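Local coordinates for sporozoite-specific SAG protein (Toxoplasma gondii, PDB 2WNK) that is a SAG2-related surface antigen of the sporozoite stage, built of two SRS domains and probably displayed on the parasite surface, at residues V17-V23 against T85-L89; V23-P29 against G78-L84; T31-P37 against F98-G104; P131-S137 against S155-G160. One frame throughout, in Å; residues are numbered along the deposited sequence.

Contact 1 (V17-V23 against T85-L89); sequences VEKAGHV and TVDAL
Leu89, Val86 and Ala20 bury the most surface here. The segments run antiparallel, on strands 22-28 and 80-86. Val23 sits opposite Thr85 as a non-hydrogen-bonded pair, CA-CA 4.6 Å. Val86 N donates to His22 O at 3.3 Å, and Val86 O accepts from Gly21 N at 2.6 Å. Lys19 to His22 form a type II beta turn, closed by His22 N to Lys19 O at 3.2 Å. Gly21 has phi 89°, where a side chain would strike the preceding carbonyl. Leu89 (chi1 m, chi2 t) reaches back under the turn. Leu89 CD1 lies 3.5 Å from Glu18 O, Leu89 CD2 3.9 Å from Val17 CG1, and Leu89 CG 4.3 Å from Ala20 CB. Val17 CG1 also meets Val86 CB at 4.0 Å. On strand 121-127, Val17 touches Ile125 and Leu89 touches Val127. Lys19 NZ hydrogen-bonds to Cys158 O of the second SRS domain. The arrangement is a tight sheet-to-sheet turn of a beta-sandwich, linking strands 12-17 and 22-28 at the end facing the second domain.

Contact 2 (V23-P29 against G78-L84); sequences VVRFNCP and GGNDFTL
Strands 23-28 and 80-84 are antiparallel, with axes 4.7 Å apart at closest and directions at 164°. Val24-Leu84, Phe26-Phe82 and Cys28-Asn80 are hydrogen-bonded pairs. Val24 N to Leu84 O, Leu84 N to Val24 O, Phe82 N to Phe26 O, Cys28 N to Asn80 O and Asn80 N to Cys28 O are 2.9 Å; Phe26 N to Phe82 O is 3.1 Å. Arg25-Thr83 and Asn27-Asp81 are non-hydrogen-bonded pairs. Gly79 CA (phi 86°) comes within 3.2 Å of Cys28 O, where a CB would clash. This is an edge pair of a three-stranded sheet in the first SRS domain's beta-sandwich. Val24, Phe26, Cys28, Phe82 and Leu84 are buried on one face, toward the second sheet. Phe82 CB (chi1 m) lies over the Phe26 ring (chi1 p) as a CH-pi contact, 3.7 Å from its centroid. Cys28 SG, disulfide-bonded to Cys100, lies 3.8 Å from Phe82 CE1. On the other face, Asn27 ND2 donates to Gly78 O (2.9 Å) and Asp81 OD1 (2.8 Å), while Asn27 OD1 hydrogen-bonds to Ser5 OG.

Contact 3 (T31-P37 against F98-G104); sequences TLEEIKP and FLCQRTG
A classic beta bulge interrupts this pairing, with Glu33 and Glu34 both facing Gln101. Glu33 has phi/psi -40/-49°, and Glu34 returns to extended geometry. Gln101 N donates to Glu34 O at 2.9 Å, while the return bond, Glu34 N to Gln101 O at 3.0 Å, is weak. Beyond the bulge, strands 34-36 and 98-101 run antiparallel at 151°. Ile35-Cys100 is a non-hydrogen-bonded pair, CA-CA 4.7 Å. Lys36-Leu99 is hydrogen-bonded: Lys36 N to Leu99 O 2.8 Å, Leu99 N to Lys36 O 3.0 Å. Strand 34-36 is an outer strand of the mixed four-stranded sheet in the first SRS domain's beta-sandwich. A cis peptide precedes Pro37, whose CD lies 3.9 Å from Phe98 CD1. Ile35 (chi1 t, chi2 t) brings its CD1 to 3.6 Å from Phe98 CD1. Leu32 CB and Cys100 CB are 3.9 Å apart, and Cys100 is disulfide-bonded to Cys28. Past the strand, Thr103 OG1 donates to Glu33 OE1 at 2.6 Å and Gly104 N to Glu34 OE1 at 3.2 Å.

Contact 4 (P131-S137 against S155-G160); sequences PQAPVCS and SFVCGG
A short parallel strand pair forms one edge of a mixed four-stranded sheet in the second SRS domain. Strand 135-136 lies beside strand 152-158, which pairs on its other side with strand 202-207. The register sets Val135 opposite Val157, CA-CA 4.5 Å, and Cys136 opposite Cys158, CA-CA 5.2 Å. Three backbone hydrogen bonds alternate along the pair. Val157 N donates to Pro134 O at 2.9 Å, Cys136 N to Val157 O at 2.7 Å, and Gly159 N to Cys136 O at 3.1 Å. Both cysteines point to the same sheet face and carry separate disulfides, Cys136 to Cys229 and Cys158 to Cys221. These tie the pair to the facing sheet of the domain, through strands 228-235 and 215-222. The Phe156 ring (chi1 p) turns away from segment 131-137 and packs on Leu143, Leu145, Ile165 and Val231. Val157 (chi1 t) has the most surface covered. Val157 CG2 lies 4.0 Å from Pro131 CB and 4.2 Å from Ala133 CB. Val157 CB is 4.1 Å from Val135 CG2. Upstream, Gln132 is the centre of an inverse gamma turn, which brings Pro131 back toward Val157. Gly159 fits because it has no side chain: Val135 CG1 lies 3.6 Å from Gly159 CA, where a CB would clash.

From the N terminus, segment 17-23 opens contact 1, and strand 22-28 continues directly into contact 2, with Val23 shared. Segment 31-37 then starts contact 3. Contact 2 closes first, when 78-84 returns. Contact 1 closes next at 85-89, so contact 2 is nested within it. Contact 3 closes last, at 98-104, and crosses both. Contacts 2 and 3 belong to opposing sheets of the first SRS domain, joined by the Cys28-Cys100 disulfide and by Phe82 against Ile35. Contact 4 follows in series and closes a short loop in the second domain. It meets contact 1 at the interdomain junction, through Lys19 with Cys158 and Leu89 with Pro131.

Contact 1 (V17-V23 against T85-L89)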
loop_
_atom_site.group_PDB
_atom_site.type_symbol
_atom_site.label_atom_id
_atom_site.label_comp_id
_atom_site.label_asym_id
_atom_site.label_seq_id
_atom_site.Cartn_x
_atom_site.Cartn_y
_atom_site.Cartn_z
ATOM N N VAL A 17 -6.029 1.357 -3.092
ATOM C CA VAL A 17 -5.267 1.285 -1.855
ATOM C C VAL A 17 -4.150 0.265 -2.066
ATOM O O VAL A 17 -4.405 -0.909 -2.306
ATOM C CB VAL A 17 -6.142 0.886 -0.643
ATOM C CG1 VAL A 17 -5.270 0.703 0.611
ATOM C CG2 VAL A 17 -7.230 1.969 -0.370
ATOM N N GLU A 18 -2.910 0.721 -1.950
ATOM C CA GLU A 18 -1.747 -0.093 -2.313
ATOM C C GLU A 18 -0.969 -0.630 -1.106
ATOM O O GLU A 18 -0.229 -1.618 -1.208
ATOM C CB GLU A 18 -0.811 0.750 -3.175
ATOM C CG GLU A 18 -1.526 1.503 -4.283
ATOM C CD GLU A 18 -1.277 0.896 -5.644
ATOM O OE1 GLU A 18 -1.350 1.652 -6.647
ATOM O OE2 GLU A 18 -0.983 -0.322 -5.705
ATOM N N LYS A 19 -1.139 0.020 0.038
ATOM C CA LYS A 19 -0.301 -0.256 1.201
ATOM C C LYS A 19 -1.106 -0.276 2.478
ATOM O O LYS A 19 -2.048 0.507 2.619
ATOM C CB LYS A 19 0.697 0.863 1.351
ATOM C CG LYS A 19 1.983 0.630 0.762
ATOM C CD LYS A 19 2.894 1.487 1.559
ATOM C CE LYS A 19 4.257 1.490 1.018
ATOM N NZ LYS A 19 5.138 2.210 1.961
ATOM N N ALA A 20 -0.731 -1.153 3.403
ATOM C CA ALA A 20 -1.366 -1.172 4.711
ATOM C C ALA A 20 -1.143 0.179 5.377
ATOM O O ALA A 20 -0.013 0.686 5.394
ATOM C CB ALA A 20 -0.793 -2.294 5.568
ATOM N N GLY A 21 -2.214 0.751 5.929
ATOM C CA GLY A 21 -2.139 2.046 6.593
ATOM C C GLY A 21 -2.352 3.250 5.689
ATOM O O GLY A 21 -2.221 4.389 6.152
ATOM N N HIS A 22 -2.643 3.032 4.410
ATOM C CA HIS A 22 -2.899 4.134 3.490
ATOM C C HIS A 22 -4.354 4.587 3.622
ATOM O O HIS A 22 -5.203 3.833 4.101
ATOM C CB HIS A 22 -2.552 3.763 2.045
ATOM C CG HIS A 22 -1.110 4.005 1.699
ATOM N ND1 HIS A 22 -0.640 4.039 0.399
ATOM C CD2 HIS A 22 -0.043 4.273 2.492
ATOM C CE1 HIS A 22 0.659 4.285 0.411
ATOM N NE2 HIS A 22 1.045 4.433 1.666
ATOM N N VAL A 23 -4.618 5.827 3.229
ATOM C CA VAL A 23 -5.948 6.391 3.363
ATOM C C VAL A 23 -6.458 6.902 2.022
ATOM O O VAL A 23 -5.682 7.389 1.171
ATOM C CB VAL A 23 -6.025 7.520 4.452
ATOM C CG1 VAL A 23 -4.980 7.311 5.554
ATOM C CG2 VAL A 23 -5.936 8.896 3.843
ATOM N N THR A 85 -9.706 4.362 5.885
ATOM C CA THR A 85 -8.400 3.900 6.300
ATOM C C THR A 85 -8.353 2.395 6.242
ATOM O O THR A 85 -9.255 1.731 6.744
ATOM C CB THR A 85 -8.133 4.315 7.742
ATOM O OG1 THR A 85 -8.093 5.739 7.802
ATOM C CG2 THR A 85 -6.774 3.770 8.216
ATOM N N VAL A 86 -7.322 1.848 5.597
ATOM C CA VAL A 86 -7.153 0.402 5.513
ATOM C C VAL A 86 -5.890 -0.006 6.276
ATOM O O VAL A 86 -4.775 0.103 5.754
ATOM C CB VAL A 86 -7.071 -0.078 4.060
ATOM C CG1 VAL A 86 -6.985 -1.591 4.025
ATOM C CG2 VAL A 86 -8.303 0.403 3.276
ATOM N N ASP A 87 -6.102 -0.485 7.501
ATOM C CA ASP A 87 -5.047 -0.756 8.482
ATOM C C ASP A 87 -4.232 -1.996 8.085
ATOM O O ASP A 87 -3.014 -2.035 8.263
ATOM C CB ASP A 87 -5.664 -0.945 9.893
ATOM C CG ASP A 87 -6.310 0.345 10.453
ATOM O OD1 ASP A 87 -5.651 1.395 10.438
ATOM O OD2 ASP A 87 -7.487 0.315 10.898
ATOM N N ALA A 88 -4.907 -3.016 7.560
ATOM C CA ALA A 88 -4.222 -4.208 7.061
ATOM C C ALA A 88 -4.836 -4.573 5.724
ATOM O O ALA A 88 -6.059 -4.470 5.565
ATOM C CB ALA A 88 -4.351 -5.375 8.053
ATOM N N LEU A 89 -4.007 -4.934 4.742
ATOM C CA LEU A 89 -4.531 -5.299 3.415
ATOM C C LEU A 89 -5.129 -6.702 3.438
ATOM O O LEU A 89 -4.664 -7.569 4.170
ATOM C CB LEU A 89 -3.467 -5.184 2.310
ATOM C CG LEU A 89 -2.846 -3.805 2.053
ATOM C CD1 LEU A 89 -1.800 -3.856 0.966
ATOM C CD2 LEU A 89 -3.948 -2.866 1.637
#

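Contact 2 (V23-P29 against G78-L84)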
loop_
_atom_site.group_PDB
_atom_site.type_symbol
_atom_site.label_atom_id
_atom_site.label_comp_id
_atom_site.label_asym_id
_atom_site.label_seq_id
_atom_site.Cartn_x
_atom_site.Cartn_y
_atom_site.Cartn_z
ATOM N N VAL A 23 -4.618 5.827 3.229
ATOM C CA VAL A 23 -5.948 6.391 3.363
ATOM C C VAL A 23 -6.458 6.902 2.022
ATOM O O VAL A 23 -5.682 7.389 1.171
ATOM C CB VAL A 23 -6.025 7.520 4.452
ATOM C CG1 VAL A 23 -4.980 7.311 5.554
ATOM C CG2 VAL A 23 -5.936 8.896 3.843
ATOM N N VAL A 24 -7.764 6.742 1.819
ATOM C CA VAL A 24 -8.448 7.303 0.692
ATOM C C VAL A 24 -9.354 8.405 1.183
ATOM O O VAL A 24 -10.119 8.215 2.105
ATOM C CB VAL A 24 -9.298 6.233 -0.053
ATOM C CG1 VAL A 24 -10.026 6.871 -1.219
ATOM C CG2 VAL A 24 -8.389 5.105 -0.517
ATOM N N ARG A 25 -9.249 9.560 0.559
ATOM C CA ARG A 25 -10.129 10.682 0.885
ATOM C C ARG A 25 -10.960 10.981 -0.335
ATOM O O ARG A 25 -10.435 11.094 -1.450
ATOM C CB ARG A 25 -9.324 11.921 1.310
ATOM C CG ARG A 25 -8.617 11.760 2.620
ATOM C CD ARG A 25 -7.755 13.000 2.959
ATOM N NE ARG A 25 -6.843 12.699 4.065
ATOM C CZ ARG A 25 -7.237 12.598 5.326
ATOM N NH1 ARG A 25 -8.521 12.787 5.632
ATOM N NH2 ARG A 25 -6.359 12.293 6.269
ATOM N N PHE A 26 -12.268 11.056 -0.145
ATOM C CA PHE A 26 -13.134 11.474 -1.225
ATOM C C PHE A 26 -14.271 12.331 -0.705
ATOM O O PHE A 26 -14.526 12.385 0.488
ATOM C CB PHE A 26 -13.673 10.266 -2.000
ATOM C CG PHE A 26 -14.571 9.367 -1.197
ATOM C CD1 PHE A 26 -15.946 9.559 -1.202
ATOM C CD2 PHE A 26 -14.046 8.277 -0.510
ATOM C CE1 PHE A 26 -16.802 8.704 -0.504
ATOM C CE2 PHE A 26 -14.897 7.413 0.211
ATOM C CZ PHE A 26 -16.288 7.639 0.206
ATOM N N ASN A 27 -14.936 13.012 -1.626
ATOM C CA ASN A 27 -15.968 13.949 -1.269
ATOM C C ASN A 27 -17.255 13.669 -2.054
ATOM O O ASN A 27 -17.217 13.404 -3.259
ATOM C CB ASN A 27 -15.469 15.373 -1.526
ATOM C CG ASN A 27 -16.580 16.392 -1.545
ATOM O OD1 ASN A 27 -17.084 16.762 -2.615
ATOM N ND2 ASN A 27 -16.974 16.854 -0.361
ATOM N N CYS A 28 -18.364 13.722 -1.335
ATOM C CA CYS A 28 -19.706 13.803 -1.956
ATOM C C CYS A 28 -20.105 15.280 -1.942
ATOM O O CYS A 28 -20.326 15.842 -0.866
ATOM C CB CYS A 28 -20.730 12.985 -1.161
ATOM S SG CYS A 28 -20.504 11.128 -1.302
ATOM N N PRO A 29 -20.166 15.894 -3.124
ATOM C CA PRO A 29 -20.348 17.324 -3.202
ATOM C C PRO A 29 -21.723 17.689 -2.840
ATOM O O PRO A 29 -22.603 16.925 -2.688
ATOM C CB PRO A 29 -20.079 17.638 -4.659
ATOM C CG PRO A 29 -20.449 16.529 -5.370
ATOM C CD PRO A 29 -20.009 15.366 -4.475
ATOM N N GLY A 78 -18.173 21.722 -0.889
ATOM C CA GLY A 78 -19.312 21.519 -0.055
ATOM C C GLY A 78 -19.451 20.052 0.233
ATOM O O GLY A 78 -18.583 19.276 -0.078
ATOM N N GLY A 79 -20.561 19.723 0.855
ATOM C CA GLY A 79 -21.008 18.354 1.001
ATOM C C GLY A 79 -20.452 17.624 2.181
ATOM O O GLY A 79 -20.443 18.099 3.283
ATOM N N ASN A 80 -20.034 16.392 1.931
ATOM C CA ASN A 80 -19.454 15.589 3.008
ATOM C C ASN A 80 -18.135 14.959 2.593
ATOM O O ASN A 80 -18.013 14.456 1.495
ATOM C CB ASN A 80 -20.416 14.473 3.436
ATOM C CG ASN A 80 -21.544 14.988 4.303
ATOM O OD1 ASN A 80 -21.313 15.514 5.397
ATOM N ND2 ASN A 80 -22.777 14.883 3.805
ATOM N N ASP A 81 -17.159 14.992 3.499
ATOM C CA ASP A 81 -15.833 14.436 3.243
ATOM C C ASP A 81 -15.665 13.114 3.974
ATOM O O ASP A 81 -15.987 13.000 5.161
ATOM C CB ASP A 81 -14.772 15.421 3.760
ATOM C CG ASP A 81 -14.616 16.666 2.873
ATOM O OD1 ASP A 81 -15.036 16.682 1.703
ATOM O OD2 ASP A 81 -14.013 17.652 3.344
ATOM N N PHE A 82 -15.169 12.107 3.251
ATOM C CA PHE A 82 -15.022 10.769 3.783
ATOM C C PHE A 82 -13.570 10.332 3.770
ATOM O O PHE A 82 -12.840 10.657 2.829
ATOM C CB PHE A 82 -15.858 9.785 2.959
ATOM C CG PHE A 82 -17.306 10.075 3.044
ATOM C CD1 PHE A 82 -17.918 10.929 2.122
ATOM C CD2 PHE A 82 -18.029 9.628 4.130
ATOM C CE1 PHE A 82 -19.255 11.266 2.270
ATOM C CE2 PHE A 82 -19.362 9.960 4.269
ATOM C CZ PHE A 82 -19.975 10.779 3.341
ATOM N N THR A 83 -13.201 9.529 4.767
ATOM C CA THR A 83 -11.827 9.006 4.894
ATOM C C THR A 83 -11.895 7.512 5.137
ATOM O O THR A 83 -12.420 7.075 6.151
ATOM C CB THR A 83 -11.082 9.705 6.073
ATOM O OG1 THR A 83 -11.133 11.109 5.862
ATOM C CG2 THR A 83 -9.620 9.290 6.123
ATOM N N LEU A 84 -11.363 6.721 4.206
ATOM C CA LEU A 84 -11.341 5.291 4.376
ATOM C C LEU A 84 -9.905 4.944 4.703
ATOM O O LEU A 84 -8.997 5.220 3.907
ATOM C CB LEU A 84 -11.751 4.557 3.091
ATOM C CG LEU A 84 -11.620 3.034 3.269
ATOM C CD1 LEU A 84 -12.828 2.514 4.075
ATOM C CD2 LEU A 84 -11.461 2.285 1.897
HETATM O O HOH W 1 -11.110 13.303 4.005
#

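Contact 3 (T31-P37 against F98-G104)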
loop_
_atom_site.group_PDB
_atom_site.type_symbol
_atom_site.label_atom_id
_atom_site.label_comp_id
_atom_site.label_asym_id
_atom_site.label_seq_id
_atom_site.Cartn_x
_atom_site.Cartn_y
_atom_site.Cartn_z
ATOM N N THR A 31 -24.537 18.851 -4.124
ATOM C CA THR A 31 -25.800 18.432 -4.681
ATOM C C THR A 31 -26.033 16.944 -4.366
ATOM O O THR A 31 -27.112 16.488 -4.149
ATOM C CB THR A 31 -25.840 18.745 -6.146
ATOM O OG1 THR A 31 -26.853 17.971 -6.793
ATOM C CG2 THR A 31 -24.549 18.520 -6.756
ATOM N N LEU A 32 -24.947 16.223 -4.275
ATOM C CA LEU A 32 -25.031 14.774 -4.061
ATOM C C LEU A 32 -24.509 14.420 -2.656
ATOM O O LEU A 32 -23.626 13.539 -2.483
ATOM C CB LEU A 32 -24.230 14.011 -5.129
ATOM C CG LEU A 32 -24.686 14.189 -6.571
ATOM C CD1 LEU A 32 -23.771 13.421 -7.525
ATOM C CD2 LEU A 32 -26.136 13.749 -6.710
ATOM N N GLU A 33 -25.097 15.119 -1.680
ATOM C CA GLU A 33 -24.640 15.210 -0.271
ATOM C C GLU A 33 -24.154 13.860 0.223
ATOM O O GLU A 33 -23.176 13.793 0.967
ATOM C CB GLU A 33 -25.745 15.866 0.577
ATOM C CG GLU A 33 -25.563 15.728 2.034
ATOM C CD GLU A 33 -26.890 15.718 2.707
ATOM O OE1 GLU A 33 -27.646 14.760 2.450
ATOM O OE2 GLU A 33 -27.173 16.679 3.477
ATOM N N GLU A 34 -24.917 12.787 0.017
ATOM C CA GLU A 34 -25.512 11.999 1.094
ATOM C C GLU A 34 -24.827 10.686 0.604
ATOM O O GLU A 34 -25.012 10.284 -0.565
ATOM C CB GLU A 34 -27.015 11.759 1.049
ATOM C CG GLU A 34 -27.373 10.575 1.992
ATOM C CD GLU A 34 -28.852 10.276 2.079
ATOM O OE1 GLU A 34 -29.559 11.092 2.686
ATOM O OE2 GLU A 34 -29.290 9.246 1.530
ATOM N N ILE A 35 -23.997 10.041 1.424
ATOM C CA ILE A 35 -23.363 8.776 0.987
ATOM C C ILE A 35 -24.296 7.571 1.163
ATOM O O ILE A 35 -25.147 7.535 2.081
ATOM C CB ILE A 35 -22.028 8.485 1.748
ATOM C CG1 ILE A 35 -21.202 7.392 1.034
ATOM C CG2 ILE A 35 -22.325 8.064 3.149
ATOM C CD1 ILE A 35 -19.801 7.145 1.710
ATOM N N LYS A 36 -24.134 6.591 0.275
ATOM C CA LYS A 36 -24.815 5.303 0.371
ATOM C C LYS A 36 -23.760 4.219 0.337
ATOM O O LYS A 36 -22.846 4.302 -0.472
ATOM C CB LYS A 36 -25.728 5.097 -0.829
ATOM C CG LYS A 36 -26.454 3.765 -0.750
ATOM C CD LYS A 36 -27.829 3.899 -1.307
ATOM C CE LYS A 36 -28.775 2.894 -0.652
ATOM N NZ LYS A 36 -28.645 1.619 -1.382
ATOM N N PRO A 37 -23.838 3.221 1.233
ATOM C CA PRO A 37 -24.859 2.990 2.262
ATOM C C PRO A 37 -24.883 4.121 3.276
ATOM O O PRO A 37 -23.851 4.766 3.527
ATOM C CB PRO A 37 -24.360 1.724 2.985
ATOM C CG PRO A 37 -23.406 1.067 2.012
ATOM C CD PRO A 37 -22.740 2.234 1.323
ATOM N N PHE A 98 -19.168 3.021 -3.094
ATOM C CA PHE A 98 -20.175 3.869 -2.496
ATOM C C PHE A 98 -20.921 4.639 -3.572
ATOM O O PHE A 98 -20.444 4.726 -4.728
ATOM C CB PHE A 98 -19.497 4.908 -1.577
ATOM C CG PHE A 98 -18.641 4.271 -0.512
ATOM C CD1 PHE A 98 -19.234 3.778 0.654
ATOM C CD2 PHE A 98 -17.268 4.125 -0.701
ATOM C CE1 PHE A 98 -18.488 3.181 1.661
ATOM C CE2 PHE A 98 -16.498 3.510 0.292
ATOM C CZ PHE A 98 -17.114 3.034 1.471
ATOM N N LEU A 99 -22.077 5.210 -3.206
ATOM C CA LEU A 99 -22.690 6.216 -4.049
ATOM C C LEU A 99 -22.807 7.537 -3.311
ATOM O O LEU A 99 -23.090 7.553 -2.102
ATOM C CB LEU A 99 -24.112 5.787 -4.427
ATOM C CG LEU A 99 -24.068 4.599 -5.397
ATOM C CD1 LEU A 99 -25.440 3.935 -5.521
ATOM C CD2 LEU A 99 -23.556 5.053 -6.784
ATOM N N CYS A 100 -22.703 8.634 -4.062
ATOM C CA CYS A 100 -23.028 9.957 -3.564
ATOM C C CYS A 100 -24.366 10.285 -4.224
ATOM O O CYS A 100 -24.479 10.208 -5.457
ATOM C CB CYS A 100 -21.973 10.967 -4.024
ATOM S SG CYS A 100 -20.287 10.727 -3.314
ATOM N N GLN A 101 -25.345 10.596 -3.411
ATOM C CA GLN A 101 -26.700 10.800 -3.874
ATOM C C GLN A 101 -27.341 11.989 -3.213
ATOM O O GLN A 101 -26.879 12.441 -2.235
ATOM C CB GLN A 101 -27.550 9.561 -3.602
ATOM C CG GLN A 101 -27.931 9.291 -2.227
ATOM C CD GLN A 101 -28.572 7.921 -2.003
ATOM O OE1 GLN A 101 -29.123 7.645 -0.965
ATOM N NE2 GLN A 101 -28.459 7.086 -2.957
ATOM N N ARG A 102 -28.435 12.463 -3.785
ATOM C CA ARG A 102 -29.254 13.466 -3.141
ATOM C C ARG A 102 -29.724 13.053 -1.770
ATOM O O ARG A 102 -29.961 11.923 -1.492
ATOM C CB ARG A 102 -30.480 13.798 -4.026
ATOM C CG ARG A 102 -30.282 14.942 -4.960
ATOM C CD ARG A 102 -31.007 14.856 -6.301
ATOM N NE ARG A 102 -29.969 14.658 -7.276
ATOM C CZ ARG A 102 -30.084 14.150 -8.483
ATOM N NH1 ARG A 102 -29.000 14.019 -9.176
ATOM N NH2 ARG A 102 -31.279 13.826 -9.013
ATOM N N THR A 103 -29.894 14.011 -0.899
ATOM C CA THR A 103 -30.471 13.787 0.391
ATOM C C THR A 103 -31.812 13.130 0.238
ATOM O O THR A 103 -32.607 13.608 -0.525
ATOM C CB THR A 103 -30.746 15.117 1.081
ATOM O OG1 THR A 103 -29.565 15.894 1.063
ATOM C CG2 THR A 103 -31.158 14.877 2.465
ATOM N N GLY A 104 -32.086 12.071 0.971
ATOM C CA GLY A 104 -33.413 11.500 0.783
ATOM C C GLY A 104 -33.432 10.061 0.322
ATOM O O GLY A 104 -34.469 9.410 0.456
#

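Contact 4 (P131-S137 against S155-G160)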
loop_
_atom_site.group_PDB
_atom_site.type_symbol
_atom_site.label_atom_id
_atom_site.label_comp_id
_atom_site.label_asym_id
_atom_site.label_seq_id
_atom_site.Cartn_x
_atom_site.Cartn_y
_atom_site.Cartn_z
ATOM N N PRO A 131 1.104 -7.873 0.273
ATOM C CA PRO A 131 2.283 -8.583 -0.276
ATOM C C PRO A 131 2.687 -9.716 0.668
ATOM O O PRO A 131 2.534 -9.614 1.908
ATOM C CB PRO A 131 3.390 -7.518 -0.319
ATOM C CG PRO A 131 2.734 -6.208 -0.069
ATOM C CD PRO A 131 1.368 -6.441 0.543
ATOM N N GLN A 132 3.190 -10.806 0.099
ATOM C CA GLN A 132 3.635 -11.926 0.916
ATOM C C GLN A 132 5.126 -11.753 1.141
ATOM O O GLN A 132 5.943 -12.431 0.534
ATOM C CB GLN A 132 3.359 -13.271 0.224
ATOM C CG GLN A 132 1.866 -13.691 0.296
ATOM C CD GLN A 132 1.394 -14.123 1.706
ATOM O OE1 GLN A 132 2.001 -15.003 2.348
ATOM N NE2 GLN A 132 0.299 -13.530 2.173
ATOM N N ALA A 133 5.456 -10.787 1.991
ATOM C CA ALA A 133 6.876 -10.526 2.312
ATOM C C ALA A 133 6.956 -9.836 3.631
ATOM O O ALA A 133 6.000 -9.177 4.025
ATOM C CB ALA A 133 7.594 -9.655 1.213
ATOM N N PRO A 134 8.084 -10.019 4.350
ATOM C CA PRO A 134 8.168 -9.349 5.667
ATOM C C PRO A 134 8.277 -7.842 5.538
ATOM O O PRO A 134 8.883 -7.344 4.583
ATOM C CB PRO A 134 9.483 -9.918 6.260
ATOM C CG PRO A 134 10.293 -10.302 5.089
ATOM C CD PRO A 134 9.282 -10.798 4.030
ATOM N N VAL A 135 7.793 -7.126 6.536
ATOM C CA VAL A 135 7.733 -5.668 6.475
ATOM C C VAL A 135 8.812 -5.069 7.391
ATOM O O VAL A 135 9.011 -5.573 8.501
ATOM C CB VAL A 135 6.347 -5.169 6.983
ATOM C CG1 VAL A 135 6.316 -3.654 6.925
ATOM C CG2 VAL A 135 5.193 -5.784 6.163
ATOM N N CYS A 136 9.462 -3.991 6.938
ATOM C CA CYS A 136 10.429 -3.238 7.741
ATOM C C CYS A 136 9.720 -1.909 8.009
ATOM O O CYS A 136 9.664 -1.043 7.136
ATOM C CB CYS A 136 11.746 -3.033 6.962
ATOM S SG CYS A 136 13.191 -2.971 8.122
ATOM N N SER A 137 9.220 -1.764 9.236
ATOM C CA SER A 137 8.422 -0.577 9.595
ATOM C C SER A 137 8.792 0.042 10.934
ATOM O O SER A 137 8.057 0.924 11.424
ATOM C CB SER A 137 6.922 -0.892 9.509
ATOM O OG SER A 137 6.512 -1.786 10.567
ATOM N N SER A 155 12.396 -10.999 -0.677
ATOM C CA SER A 155 11.534 -9.773 -0.766
ATOM C C SER A 155 11.420 -9.134 0.621
ATOM O O SER A 155 11.368 -9.851 1.644
ATOM C CB SER A 155 10.209 -10.079 -1.456
ATOM O OG SER A 155 10.534 -10.477 -2.815
ATOM N N PHE A 156 11.126 -7.836 0.662
ATOM C CA PHE A 156 10.534 -7.217 1.795
ATOM C C PHE A 156 9.752 -5.992 1.449
ATOM O O PHE A 156 9.737 -5.584 0.282
ATOM C CB PHE A 156 11.749 -6.745 2.650
ATOM C CG PHE A 156 12.717 -5.801 1.910
ATOM C CD1 PHE A 156 12.538 -4.418 2.079
ATOM C CD2 PHE A 156 13.757 -6.258 1.096
ATOM C CE1 PHE A 156 13.385 -3.517 1.436
ATOM C CE2 PHE A 156 14.619 -5.364 0.407
ATOM C CZ PHE A 156 14.426 -3.981 0.581
ATOM N N VAL A 157 9.084 -5.445 2.462
ATOM C CA VAL A 157 8.241 -4.243 2.287
ATOM C C VAL A 157 8.739 -3.102 3.163
ATOM O O VAL A 157 8.894 -3.283 4.372
ATOM C CB VAL A 157 6.790 -4.551 2.629
ATOM C CG1 VAL A 157 5.900 -3.250 2.572
ATOM C CG2 VAL A 157 6.270 -5.662 1.743
ATOM N N CYS A 158 8.933 -1.920 2.578
ATOM C CA CYS A 158 9.160 -0.712 3.373
ATOM C C CYS A 158 7.768 -0.260 3.820
ATOM O O CYS A 158 6.996 0.238 2.995
ATOM C CB CYS A 158 9.891 0.375 2.534
ATOM S SG CYS A 158 11.642 0.056 2.155
ATOM N N GLY A 159 7.445 -0.462 5.093
ATOM C CA GLY A 159 6.075 -0.310 5.552
ATOM C C GLY A 159 5.863 0.848 6.512
ATOM O O GLY A 159 6.807 1.503 6.976
ATOM N N GLY A 160 4.589 1.066 6.830
ATOM C CA GLY A 160 4.177 2.074 7.805
ATOM C C GLY A 160 4.614 3.442 7.335
ATOM O O GLY A 160 4.468 3.768 6.148
#